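Local coordinates for Swi5-dependent recombination DNA repair protein 1 (Schizosaccharomyces pombe, PDB 3VIQ), which partners Swi5 in a recombination activator that promotes Rad51-mediated strand exchange, and serves DNA recombination repair and meiotic chromosome segregation, at the interface of chains A and B. Residues are numbered along the deposited sequence; one frame, centred on the assembly and turned at random. Chains: chain A, Swi5-dependent recombination DNA repair protein 1; chain B, Mating-type switching protein swi5.

The interface of chains A and B. Residues chain A 45, 48-49, 51-52, 111; chain B 53, 57.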
loop_
_atom_site.group_PDB
_atom_site.type_symbol
_atom_site.label_atom_id
_atom_site.label_comp_id
_atom_site.label_asym_id
_atom_site.label_seq_id
_atom_site.Cartn_x
_atom_site.Cartn_y
_atom_site.Cartn_z
ATOM N N ILE A 45 -8.344 9.739 3.524
ATOM C CA ILE A 45 -7.021 9.865 2.917
ATOM C C ILE A 45 -6.697 11.331 2.588
ATOM O O ILE A 45 -5.558 11.778 2.813
ATOM C CB ILE A 45 -6.885 8.963 1.651
ATOM C CG1 ILE A 45 -6.670 7.500 2.076
ATOM C CG2 ILE A 45 -5.754 9.430 0.735
ATOM C CD1 ILE A 45 -6.954 6.495 0.925
ATOM N N TRP A 48 -6.100 13.293 6.056
ATOM C CA TRP A 48 -4.756 12.993 6.609
ATOM C C TRP A 48 -3.619 13.452 5.681
ATOM O O TRP A 48 -2.586 13.959 6.145
ATOM C CB TRP A 48 -4.591 11.508 6.945
ATOM C CG TRP A 48 -5.424 11.088 8.106
ATOM C CD1 TRP A 48 -6.519 10.276 8.068
ATOM C CD2 TRP A 48 -5.254 11.456 9.474
ATOM N NE1 TRP A 48 -7.041 10.120 9.332
ATOM C CE2 TRP A 48 -6.285 10.835 10.211
ATOM C CE3 TRP A 48 -4.329 12.254 10.162
ATOM C CZ2 TRP A 48 -6.411 10.974 11.592
ATOM C CZ3 TRP A 48 -4.468 12.400 11.544
ATOM C CH2 TRP A 48 -5.499 11.762 12.237
ATOM N N LYS A 49 -3.813 13.338 4.370
ATOM C CA LYS A 49 -2.806 13.867 3.427
ATOM C C LYS A 49 -2.630 15.372 3.586
ATOM O O LYS A 49 -1.497 15.861 3.649
ATOM C CB LYS A 49 -3.160 13.557 1.980
ATOM C CG LYS A 49 -1.983 13.564 1.030
ATOM C CD LYS A 49 -2.341 12.907 -0.291
ATOM C CE LYS A 49 -3.010 13.903 -1.228
ATOM N NZ LYS A 49 -2.020 14.814 -1.891
ATOM N N ALA A 51 -3.220 16.998 6.234
ATOM C CA ALA A 51 -2.529 17.160 7.538
ATOM C C ALA A 51 -1.014 16.940 7.429
ATOM O O ALA A 51 -0.238 17.781 7.865
ATOM C CB ALA A 51 -3.121 16.273 8.614
ATOM N N ALA A 52 -0.601 15.831 6.854
ATOM C CA ALA A 52 0.832 15.521 6.691
ATOM C C ALA A 52 1.600 16.599 5.934
ATOM O O ALA A 52 2.669 16.987 6.360
ATOM C CB ALA A 52 1.017 14.160 6.022
ATOM N N MET A 111 2.945 10.699 -1.182
ATOM C CA MET A 111 3.036 12.118 -0.888
ATOM C C MET A 111 4.348 12.578 -1.544
ATOM O O MET A 111 5.399 12.002 -1.266
ATOM C CB MET A 111 3.122 12.278 0.628
ATOM C CG MET A 111 2.546 13.524 1.232
ATOM S SD MET A 111 2.882 13.521 3.019
ATOM C CE MET A 111 2.575 15.223 3.356
ATOM N N ILE B 53 -0.862 6.975 5.415
ATOM C CA ILE B 53 -0.848 8.450 5.482
ATOM C C ILE B 53 -1.310 8.930 6.861
ATOM O O ILE B 53 -0.812 9.940 7.356
ATOM C CB ILE B 53 -1.636 9.147 4.318
ATOM C CG1 ILE B 53 -1.418 10.672 4.336
ATOM C CG2 ILE B 53 -3.133 8.856 4.391
ATOM C CD1 ILE B 53 0.008 11.140 3.875
ATOM N N ALA B 57 1.090 11.239 9.038
ATOM C CA ALA B 57 0.516 12.477 9.554
ATOM C C ALA B 57 0.625 12.523 11.082
ATOM O O ALA B 57 1.041 13.549 11.639
ATOM C CB ALA B 57 -0.959 12.632 9.104
#
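A:Trp48, A:Lys49 and A:Ala52 receive B:Ile53 and B:Ala57 in an apolar helix-to-helix interface, part of the heterodimeric contact that joins Sfr1 to Swi5. B:Ile53 lies against the backbone of the Sfr1 helix, and its branches spread over successive turns. With CG1 anti to the backbone N (chi1 -172°), its methylene rests on the main chain of A:Lys49, CG1 lying 3.6 Å from CA of that residue. The delta-methyl CD1 continues into a corner where it meets CB of A:Ala52 at 3.8 Å and the thioether SD of A:Met111 at the same distance. The methionine side chain, extended beyond CG, comes in roughly at a right angle to the isoleucine. The other branch, CG2, points back toward A:Trp48, 4.0 Å from its CB, and approaches the carbonyl oxygen of A:Ile45. Cutting B:Ile53 back to an alanine would probably cost the A:Met111 thioether its contact with CD1, leave A:Ala52 with B:Ala57 as its remaining neighbour among the pairs described, and open a gap over the A:Lys49 backbone. One turn further along Swi5, the methyl of B:Ala57 touches the indole at its benzo-ring carbon, with CB 3.6 Å from CE3 of A:Trp48. The small side chains probably allow the helices to come close here, as CB of A:Ala52 sits 3.9 Å from CA of B:Ala57. A:Lys49 contributes its backbone and the base of its side chain; the rest of the chain leads away from B:Ile53, and its bends lie near the amine. The site lies where helix 38-68 of Sfr1 packs on helix 36-67 of Swi5, with A:Met111 reaching in from the loop between helix 97-103 and strand 113-114; helix 38-68 and this loop both belong to the Sfr1 C-terminal domain.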